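Local coordinates for protein organophosphorus hydrolase (Pseudomonas pseudoalcaligenes, PDB 4LE6) that probably hydrolyses organophosphate triesters as a dimeric, two-zinc enzyme of the metallo-beta-lactamase superfamily, at residues L280-V290 with G301-W312; P35-G43 with P314-S322. All coordinates share one frame; numbering follows the deposited sequence.

Contact 1 (L280-V290 with G301-W312); sequences LAEAATDKLWV and GHVRKEAQGYAW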
loop_
_atom_site.group_PDB
_atom_site.type_symbol
_atom_site.label_atom_id
_atom_site.label_comp_id
_atom_site.label_asym_id
_atom_site.label_seq_id
_atom_site.Cartn_x
_atom_site.Cartn_y
_atom_site.Cartn_z
ATOM N N LEU A 280 18.134 7.001 -9.829
ATOM C CA LEU A 280 17.179 6.001 -10.304
ATOM C C LEU A 280 17.958 4.869 -10.950
ATOM O O LEU A 280 17.693 3.682 -10.681
ATOM C CB LEU A 280 16.194 6.602 -11.305
ATOM C CG LEU A 280 15.101 7.497 -10.724
ATOM C CD1 LEU A 280 14.362 8.192 -11.865
ATOM C CD2 LEU A 280 14.132 6.689 -9.855
ATOM N N ALA A 281 18.933 5.230 -11.784
ATOM C CA ALA A 281 19.746 4.211 -12.438
ATOM C C ALA A 281 20.411 3.292 -11.401
ATOM O O ALA A 281 20.359 2.059 -11.526
ATOM C CB ALA A 281 20.790 4.858 -13.326
ATOM N N GLU A 282 21.011 3.894 -10.367
ATOM C CA GLU A 282 21.682 3.126 -9.313
ATOM C C GLU A 282 20.714 2.247 -8.510
ATOM O O GLU A 282 21.002 1.080 -8.223
ATOM C CB GLU A 282 22.419 4.087 -8.363
ATOM C CG GLU A 282 22.846 3.489 -7.037
ATOM C CD GLU A 282 23.670 4.458 -6.200
ATOM O OE1 GLU A 282 23.673 5.671 -6.514
ATOM O OE2 GLU A 282 24.315 4.001 -5.230
ATOM N N ALA A 283 19.582 2.813 -8.118
ATOM C CA ALA A 283 18.592 2.054 -7.358
ATOM C C ALA A 283 18.102 0.861 -8.179
ATOM O O ALA A 283 17.932 -0.247 -7.651
ATOM C CB ALA A 283 17.419 2.941 -6.998
ATOM N N ALA A 284 17.866 1.082 -9.470
ATOM C CA ALA A 284 17.390 -0.007 -10.333
ATOM C C ALA A 284 18.467 -1.079 -10.510
ATOM O O ALA A 284 18.190 -2.285 -10.439
ATOM C CB ALA A 284 16.963 0.529 -11.707
ATOM N N THR A 285 19.696 -0.635 -10.759
ATOM C CA THR A 285 20.802 -1.566 -10.969
ATOM C C THR A 285 21.130 -2.414 -9.735
ATOM O O THR A 285 21.306 -3.627 -9.835
ATOM C CB THR A 285 22.063 -0.791 -11.364
ATOM O OG1 THR A 285 21.886 -0.279 -12.687
ATOM C CG2 THR A 285 23.306 -1.681 -11.300
ATOM N N ASP A 286 21.244 -1.768 -8.584
ATOM C CA ASP A 286 21.620 -2.445 -7.342
ATOM C C ASP A 286 20.397 -3.027 -6.602
ATOM O O ASP A 286 20.544 -3.577 -5.517
ATOM C CB ASP A 286 22.349 -1.461 -6.413
ATOM C CG ASP A 286 23.650 -0.920 -7.016
ATOM O OD1 ASP A 286 24.287 -1.622 -7.829
ATOM O OD2 ASP A 286 24.041 0.217 -6.668
ATOM N N LYS A 287 19.210 -2.905 -7.194
ATOM C CA LYS A 287 17.967 -3.448 -6.614
ATOM C C LYS A 287 17.779 -3.084 -5.140
ATOM O O LYS A 287 17.332 -3.899 -4.333
ATOM C CB LYS A 287 17.934 -4.974 -6.747
ATOM C CG LYS A 287 17.966 -5.493 -8.178
ATOM C CD LYS A 287 17.931 -7.011 -8.181
ATOM C CE LYS A 287 17.890 -7.587 -9.579
ATOM N NZ LYS A 287 17.715 -9.067 -9.519
ATOM N N LEU A 288 18.095 -1.856 -4.773
ATOM C CA LEU A 288 18.032 -1.511 -3.358
ATOM C C LEU A 288 16.622 -1.098 -3.014
ATOM O O LEU A 288 15.828 -0.769 -3.895
ATOM C CB LEU A 288 19.038 -0.426 -2.991
ATOM C CG LEU A 288 19.154 0.776 -3.919
ATOM C CD1 LEU A 288 17.959 1.701 -3.765
ATOM C CD2 LEU A 288 20.453 1.504 -3.638
ATOM N N TRP A 289 16.291 -1.165 -1.734
ATOM C CA TRP A 289 15.015 -0.651 -1.275
ATOM C C TRP A 289 15.112 0.876 -1.278
ATOM O O TRP A 289 16.169 1.446 -0.999
ATOM C CB TRP A 289 14.708 -1.120 0.145
ATOM C CG TRP A 289 14.353 -2.560 0.299
ATOM C CD1 TRP A 289 15.185 -3.575 0.664
ATOM C CD2 TRP A 289 13.053 -3.147 0.130
ATOM N NE1 TRP A 289 14.486 -4.757 0.732
ATOM C CE2 TRP A 289 13.180 -4.524 0.402
ATOM C CE3 TRP A 289 11.800 -2.640 -0.223
ATOM C CZ2 TRP A 289 12.096 -5.406 0.329
ATOM C CZ3 TRP A 289 10.729 -3.511 -0.301
ATOM C CH2 TRP A 289 10.882 -4.879 -0.025
ATOM N N VAL A 290 13.994 1.530 -1.545
ATOM C CA VAL A 290 13.924 2.978 -1.541
ATOM C C VAL A 290 12.845 3.412 -0.550
ATOM O O VAL A 290 11.803 2.760 -0.440
ATOM C CB VAL A 290 13.619 3.483 -2.954
ATOM C CG1 VAL A 290 13.190 4.932 -2.941
ATOM C CG2 VAL A 290 14.853 3.287 -3.853
ATOM N N GLY A 301 9.708 0.546 -1.453
ATOM C CA GLY A 301 9.620 -0.288 -2.627
ATOM C C GLY A 301 10.909 -0.317 -3.409
ATOM O O GLY A 301 11.951 0.058 -2.885
ATOM N N HIS A 302 10.826 -0.762 -4.663
ATOM C CA HIS A 302 11.996 -0.867 -5.524
ATOM C C HIS A 302 11.747 -0.114 -6.803
ATOM O O HIS A 302 10.600 0.162 -7.169
ATOM C CB HIS A 302 12.297 -2.316 -5.897
ATOM C CG HIS A 302 12.685 -3.177 -4.742
ATOM N ND1 HIS A 302 11.758 -3.782 -3.922
ATOM C CD2 HIS A 302 13.899 -3.540 -4.268
ATOM C CE1 HIS A 302 12.385 -4.486 -2.996
ATOM N NE2 HIS A 302 13.687 -4.352 -3.181
ATOM N N VAL A 303 12.843 0.208 -7.477
ATOM C CA VAL A 303 12.811 0.836 -8.789
ATOM C C VAL A 303 13.188 -0.195 -9.838
ATOM O O VAL A 303 14.207 -0.874 -9.701
ATOM C CB VAL A 303 13.851 1.971 -8.880
ATOM C CG1 VAL A 303 13.758 2.671 -10.235
ATOM C CG2 VAL A 303 13.645 2.955 -7.765
ATOM N N ARG A 304 12.383 -0.275 -10.894
ATOM C CA ARG A 304 12.628 -1.179 -12.002
ATOM C C ARG A 304 12.910 -0.353 -13.243
ATOM O O ARG A 304 12.252 0.663 -13.495
ATOM C CB ARG A 304 11.396 -2.055 -12.242
ATOM C CG ARG A 304 11.485 -2.983 -13.449
ATOM C CD ARG A 304 10.224 -3.867 -13.581
ATOM N NE ARG A 304 9.083 -3.121 -14.112
ATOM C CZ ARG A 304 7.867 -3.058 -13.567
ATOM N NH1 ARG A 304 7.563 -3.710 -12.458
ATOM N NH2 ARG A 304 6.939 -2.331 -14.161
ATOM N N LYS A 305 13.888 -0.790 -14.024
ATOM C CA LYS A 305 14.178 -0.125 -15.273
ATOM C C LYS A 305 13.211 -0.624 -16.346
ATOM O O LYS A 305 12.980 -1.820 -16.473
ATOM C CB LYS A 305 15.618 -0.385 -15.706
ATOM C CG LYS A 305 16.030 0.471 -16.889
ATOM C CD LYS A 305 17.419 0.135 -17.400
ATOM C CE LYS A 305 17.789 1.026 -18.566
ATOM N NZ LYS A 305 16.847 0.833 -19.708
ATOM N N GLU A 306 12.628 0.309 -17.095
ATOM C CA GLU A 306 11.762 -0.011 -18.224
ATOM C C GLU A 306 12.532 0.273 -19.513
ATOM O O GLU A 306 13.639 0.791 -19.454
ATOM C CB GLU A 306 10.503 0.842 -18.170
ATOM C CG GLU A 306 9.576 0.504 -17.009
ATOM C CD GLU A 306 8.826 -0.801 -17.217
ATOM O OE1 GLU A 306 8.378 -1.077 -18.355
ATOM O OE2 GLU A 306 8.686 -1.568 -16.242
ATOM N N ALA A 307 11.961 -0.066 -20.666
ATOM C CA ALA A 307 12.591 0.246 -21.948
ATOM C C ALA A 307 12.913 1.732 -21.994
ATOM O O ALA A 307 14.003 2.130 -22.389
ATOM C CB ALA A 307 11.664 -0.133 -23.101
ATOM N N GLN A 308 11.953 2.548 -21.566
ATOM C CA GLN A 308 12.179 3.978 -21.384
ATOM C C GLN A 308 11.825 4.337 -19.942
ATOM O O GLN A 308 10.775 3.941 -19.443
ATOM C CB GLN A 308 11.329 4.796 -22.357
ATOM C CG GLN A 308 12.067 5.993 -22.949
ATOM C CD GLN A 308 11.143 7.112 -23.418
ATOM O OE1 GLN A 308 10.080 7.349 -22.838
ATOM N NE2 GLN A 308 11.556 7.815 -24.468
ATOM N N GLY A 309 12.706 5.065 -19.266
ATOM C CA GLY A 309 12.440 5.487 -17.905
ATOM C C GLY A 309 12.357 4.301 -16.960
ATOM O O GLY A 309 12.975 3.259 -17.204
ATOM N N TYR A 310 11.571 4.456 -15.897
ATOM C CA TYR A 310 11.575 3.528 -14.773
ATOM C C TYR A 310 10.159 3.272 -14.285
ATOM O O TYR A 310 9.219 3.908 -14.752
ATOM C CB TYR A 310 12.423 4.095 -13.616
ATOM C CG TYR A 310 13.873 4.299 -14.009
ATOM C CD1 TYR A 310 14.282 5.463 -14.649
ATOM C CD2 TYR A 310 14.823 3.316 -13.773
ATOM C CE1 TYR A 310 15.614 5.645 -15.041
ATOM C CE2 TYR A 310 16.159 3.492 -14.168
ATOM C CZ TYR A 310 16.534 4.655 -14.805
ATOM O OH TYR A 310 17.837 4.847 -15.195
ATOM N N ALA A 311 10.021 2.337 -13.350
ATOM C CA ALA A 311 8.749 2.070 -12.694
ATOM C C ALA A 311 9.001 1.887 -11.202
ATOM O O ALA A 311 10.064 1.409 -10.802
ATOM C CB ALA A 311 8.085 0.835 -13.277
ATOM N N TRP A 312 8.022 2.284 -10.395
ATOM C CA TRP A 312 8.054 2.128 -8.941
ATOM C C TRP A 312 7.269 0.877 -8.584
ATOM O O TRP A 312 6.175 0.683 -9.100
ATOM C CB TRP A 312 7.381 3.338 -8.310
ATOM C CG TRP A 312 7.197 3.281 -6.826
ATOM C CD1 TRP A 312 6.015 3.362 -6.139
ATOM C CD2 TRP A 312 8.230 3.186 -5.832
ATOM N NE1 TRP A 312 6.256 3.296 -4.777
ATOM C CE2 TRP A 312 7.604 3.188 -4.569
ATOM C CE3 TRP A 312 9.624 3.085 -5.888
ATOM C CZ2 TRP A 312 8.324 3.095 -3.377
ATOM C CZ3 TRP A 312 10.337 2.991 -4.691
ATOM C CH2 TRP A 312 9.683 2.999 -3.465
HETATM O O HOH W 1 15.301 -0.777 -6.574
HETATM O O HOH W 2 15.732 -2.910 -10.064
HETATM O O HOH W 3 15.892 -5.992 -2.469
#
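His302 lays CE1 over one face of the Trp289 indole, near its rim, 3.3 Å from CZ3; the two planes meet at 44°, so this is an oblique aromatic pair and not a stack. At its own edge the imidazole has the carbonyl oxygen of Lys287 lying in plane, and Phe78 of the second subunit stacks on the same ring. Both side chains place CG beside the backbone N (chi1 -72° for Trp289), and in these rotamers the two rings meet. Leu280 CB sits over the face of the Tyr310 ring, a CH-pi contact 3.9 Å from its centroid, while Ala284 CB touches the ring's edge at CE2 and the hydroxyl oxygen ends against Ala281 CA. Trp312 points its edge at Val290 O and packs CZ3 on Val290 CB, 3.7 Å away.

Val303 packs against the helix and Val290, with CG1 against Leu280 CD2 and CG2 touching both Ala283 CB and Val290 CG2. Small alanines let the helix come close to the strand, and Ala284 CA makes a CA-H...O contact with Val303 O. One water joins Ala284 O to Val303 O, and another accepts from Val303 N and lies within hydrogen-bonding distance of Ala283 O and Leu288 O.

Val290 and Gly301 form an antiparallel hydrogen-bonded pair, Val290 N to Gly301 O measuring 2.9 Å. The helical segment 280-286 crosses strand segment 301-305 at 99°, packed on one sheet of the alpha-beta/beta-alpha sandwich. In that sheet strands 240-246 and 310-314 flank the hairpin of strands 289-292 and 300-305.

Contact 2 (P35-G43 with P314-S322); sequences PGYYRMALG and PVEFSPIRS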
loop_
_atom_site.group_PDB
_atom_site.type_symbol
_atom_site.label_atom_id
_atom_site.label_comp_id
_atom_site.label_asym_id
_atom_site.label_seq_id
_atom_site.Cartn_x
_atom_site.Cartn_y
_atom_site.Cartn_z
ATOM N N PRO A 35 -3.695 3.981 11.656
ATOM C CA PRO A 35 -2.549 4.865 11.903
ATOM C C PRO A 35 -1.515 4.819 10.772
ATOM O O PRO A 35 -1.372 3.785 10.116
ATOM C CB PRO A 35 -1.960 4.315 13.203
ATOM C CG PRO A 35 -3.188 3.765 13.950
ATOM C CD PRO A 35 -4.074 3.199 12.855
ATOM N N GLY A 36 -0.835 5.937 10.536
ATOM C CA GLY A 36 0.095 6.070 9.431
ATOM C C GLY A 36 1.499 5.632 9.824
ATOM O O GLY A 36 2.456 6.414 9.781
ATOM N N TYR A 37 1.628 4.372 10.209
ATOM C CA TYR A 37 2.937 3.761 10.322
ATOM C C TYR A 37 2.968 2.402 9.674
ATOM O O TYR A 37 1.941 1.716 9.578
ATOM C CB TYR A 37 3.429 3.687 11.776
ATOM C CG TYR A 37 2.702 2.707 12.678
ATOM C CD1 TYR A 37 1.583 3.098 13.399
ATOM C CD2 TYR A 37 3.164 1.408 12.843
ATOM C CE1 TYR A 37 0.934 2.221 14.238
ATOM C CE2 TYR A 37 2.518 0.521 13.679
ATOM C CZ TYR A 37 1.401 0.926 14.363
ATOM O OH TYR A 37 0.757 0.044 15.199
ATOM N N TYR A 38 4.152 2.027 9.211
ATOM C CA TYR A 38 4.325 0.727 8.574
ATOM C C TYR A 38 5.701 0.138 8.874
ATOM O O TYR A 38 6.708 0.800 8.651
ATOM C CB TYR A 38 4.150 0.841 7.050
ATOM C CG TYR A 38 4.284 -0.490 6.376
ATOM C CD1 TYR A 38 3.241 -1.397 6.408
ATOM C CD2 TYR A 38 5.464 -0.870 5.736
ATOM C CE1 TYR A 38 3.348 -2.633 5.819
ATOM C CE2 TYR A 38 5.576 -2.121 5.139
ATOM C CZ TYR A 38 4.500 -2.998 5.188
ATOM O OH TYR A 38 4.527 -4.262 4.617
ATOM N N ARG A 39 5.734 -1.113 9.343
ATOM C CA ARG A 39 6.980 -1.768 9.742
ATOM C C ARG A 39 7.570 -2.651 8.635
ATOM O O ARG A 39 6.845 -3.404 7.983
ATOM C CB ARG A 39 6.730 -2.641 10.963
ATOM C CG ARG A 39 7.945 -2.812 11.855
ATOM C CD ARG A 39 8.028 -1.694 12.874
ATOM N NE ARG A 39 6.944 -1.788 13.841
ATOM C CZ ARG A 39 6.591 -0.819 14.677
ATOM N NH1 ARG A 39 5.597 -1.018 15.527
ATOM N NH2 ARG A 39 7.225 0.346 14.673
ATOM N N MET A 40 8.884 -2.565 8.444
ATOM C CA MET A 40 9.586 -3.447 7.522
ATOM C C MET A 40 10.949 -3.838 8.073
ATOM O O MET A 40 11.687 -3.003 8.603
ATOM C CB MET A 40 9.781 -2.766 6.168
ATOM C CG MET A 40 10.206 -3.721 5.067
ATOM S SD MET A 40 10.620 -2.864 3.527
ATOM C CE MET A 40 12.257 -2.212 3.893
ATOM N N ALA A 41 11.313 -5.099 7.905
ATOM C CA ALA A 41 12.639 -5.536 8.303
ATOM C C ALA A 41 13.622 -5.183 7.196
ATOM O O ALA A 41 13.301 -5.254 6.019
ATOM C CB ALA A 41 12.655 -7.030 8.566
ATOM N N LEU A 42 14.820 -4.774 7.575
ATOM C CA LEU A 42 15.899 -4.589 6.614
ATOM C C LEU A 42 17.136 -5.180 7.264
ATOM O O LEU A 42 17.788 -4.500 8.054
ATOM C CB LEU A 42 16.106 -3.105 6.323
ATOM C CG LEU A 42 17.190 -2.831 5.281
ATOM C CD1 LEU A 42 16.592 -2.886 3.878
ATOM C CD2 LEU A 42 17.825 -1.518 5.559
ATOM N N GLY A 43 17.430 -6.447 6.974
ATOM C CA GLY A 43 18.449 -7.187 7.700
ATOM C C GLY A 43 18.138 -7.216 9.183
ATOM O O GLY A 43 17.052 -7.622 9.578
ATOM N N PRO A 314 5.851 -0.810 -5.272
ATOM C CA PRO A 314 5.704 -0.667 -3.820
ATOM C C PRO A 314 5.756 -2.013 -3.121
ATOM O O PRO A 314 5.348 -3.027 -3.685
ATOM C CB PRO A 314 4.317 -0.046 -3.664
ATOM C CG PRO A 314 3.560 -0.468 -4.919
ATOM C CD PRO A 314 4.582 -0.610 -5.997
ATOM N N VAL A 315 6.264 -2.017 -1.898
ATOM C CA VAL A 315 6.290 -3.224 -1.101
ATOM C C VAL A 315 4.866 -3.724 -0.887
ATOM O O VAL A 315 3.903 -2.940 -0.833
ATOM C CB VAL A 315 6.966 -2.963 0.258
ATOM C CG1 VAL A 315 6.127 -2.031 1.085
ATOM C CG2 VAL A 315 7.236 -4.261 0.991
ATOM N N GLU A 316 4.735 -5.035 -0.769
ATOM C CA GLU A 316 3.449 -5.638 -0.472
ATOM C C GLU A 316 3.287 -5.763 1.036
ATOM O O GLU A 316 4.182 -6.248 1.718
ATOM C CB GLU A 316 3.342 -7.001 -1.156
ATOM C CG GLU A 316 3.394 -6.886 -2.681
ATOM C CD GLU A 316 3.305 -8.218 -3.398
ATOM O OE1 GLU A 316 2.527 -9.091 -2.957
ATOM O OE2 GLU A 316 4.024 -8.401 -4.411
ATOM N N PHE A 317 2.137 -5.326 1.548
ATOM C CA PHE A 317 1.861 -5.374 2.972
ATOM C C PHE A 317 2.165 -6.761 3.558
ATOM O O PHE A 317 1.717 -7.788 3.024
ATOM C CB PHE A 317 0.398 -5.023 3.196
ATOM C CG PHE A 317 0.030 -4.873 4.641
ATOM C CD1 PHE A 317 -0.305 -5.974 5.404
ATOM C CD2 PHE A 317 -0.003 -3.622 5.230
ATOM C CE1 PHE A 317 -0.651 -5.833 6.731
ATOM C CE2 PHE A 317 -0.341 -3.481 6.564
ATOM C CZ PHE A 317 -0.663 -4.587 7.312
ATOM N N SER A 318 2.929 -6.789 4.648
ATOM C CA SER A 318 3.332 -8.040 5.275
ATOM C C SER A 318 3.698 -7.816 6.725
ATOM O O SER A 318 4.301 -6.805 7.068
ATOM C CB SER A 318 4.565 -8.617 4.573
ATOM O OG SER A 318 5.022 -9.792 5.227
ATOM N N PRO A 319 3.366 -8.775 7.589
ATOM C CA PRO A 319 4.033 -8.696 8.890
ATOM C C PRO A 319 5.524 -8.958 8.746
ATOM O O PRO A 319 5.994 -9.447 7.713
ATOM C CB PRO A 319 3.370 -9.811 9.708
ATOM C CG PRO A 319 2.696 -10.706 8.714
ATOM C CD PRO A 319 2.409 -9.886 7.497
ATOM N N ILE A 320 6.274 -8.645 9.793
ATOM C CA ILE A 320 7.659 -9.052 9.857
ATOM C C ILE A 320 7.686 -10.537 10.191
ATOM O O ILE A 320 7.095 -10.984 11.173
ATOM C CB ILE A 320 8.419 -8.187 10.877
ATOM C CG1 ILE A 320 8.589 -6.785 10.268
ATOM C CG2 ILE A 320 9.778 -8.808 11.252
ATOM C CD1 ILE A 320 9.138 -5.756 11.208
ATOM N N ARG A 321 8.348 -11.300 9.343
ATOM C CA ARG A 321 8.329 -12.749 9.440
ATOM C C ARG A 321 9.576 -13.254 10.141
ATOM O O ARG A 321 10.677 -12.818 9.835
ATOM C CB ARG A 321 8.229 -13.352 8.045
ATOM C CG ARG A 321 6.909 -13.057 7.379
ATOM C CD ARG A 321 6.777 -13.777 6.049
ATOM N NE ARG A 321 6.857 -15.236 6.178
ATOM C CZ ARG A 321 6.492 -16.082 5.219
ATOM N NH1 ARG A 321 6.592 -17.391 5.397
ATOM N NH2 ARG A 321 6.024 -15.617 4.072
ATOM N N SER A 322 9.377 -14.165 11.089
ATOM C CA SER A 322 10.463 -14.798 11.828
ATOM C C SER A 322 11.199 -15.786 10.939
ATOM O O SER A 322 12.392 -16.014 11.107
ATOM C CB SER A 322 9.893 -15.562 13.025
ATOM O OG SER A 322 8.981 -14.763 13.759
HETATM O O HOH W 4 6.978 -5.926 6.938
#
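Tyr38 reaches from edge strand 37-42 of one sheet of the metallo-beta-lactamase sandwich to the C-terminal tail, where its OH accepts a hydrogen bond from Ser318 N (3.0 Å, bent to 140° at the hydrogen). The amide arrives at the edge of the phenol ring, close to its plane. With CG anti to the backbone N (chi1 -178°), the ring extends away from its strand and carries the hydroxyl to the tail backbone. Phe317 also comes to the ring's edge: its CD2 lies 3.5 Å from Tyr38 CE1, and the planes meet at 53°, an oblique pair. Val315 CG1 approaches Tyr38 CE2 obliquely, 4.1 Å away, adding a second apolar side chain from the tail.

Further along, Ile320 lies alongside the strand, its CG1 against the backbone N of Ala41 and its CG2 near Ala41 CB, at 4.3 Å. Its CD1 meets the aliphatic part of Arg39 at CG, where the chain bends (chi2 and chi3) and carries the guanidinium away from the tail. That charged end is held by Thr48 and Ser125 of its own chain and by Thr32 O of the second subunit.

The next shell is partly the partner chain. Gln33 of the second subunit bonds to Arg39 N and Ser318 O, and Gln86 of the same subunit to Ser318 OG. Within the sheet, strand 45-57 lies next to strand 37-42, joined to it by backbone bonds at Tyr38 and Met40.

A water bridges the backbones of strand and tail: it donates to Arg39 O at 2.7 Å and to Ser318 O at 2.8 Å.

Starting from the N terminus, the chain lays down strand 37-42 at the edge of the first sheet, and contact 2 is completed only when the tail 314-322 returns to it some 270 residues later. Within that long loop, contact 1 closes a short one: ten residues separate 280-290 from 301-312, joined by the hairpin of strands 289-292 and 300-305. The contacts therefore nest without crossing. Trp289 connects them, meeting Leu42, Met40 and Val315 of contact 2. Contact 1 ties a helix to the second sheet, whereas contact 2 fastens the tail leaving that sheet onto the first; both also touch the second subunit.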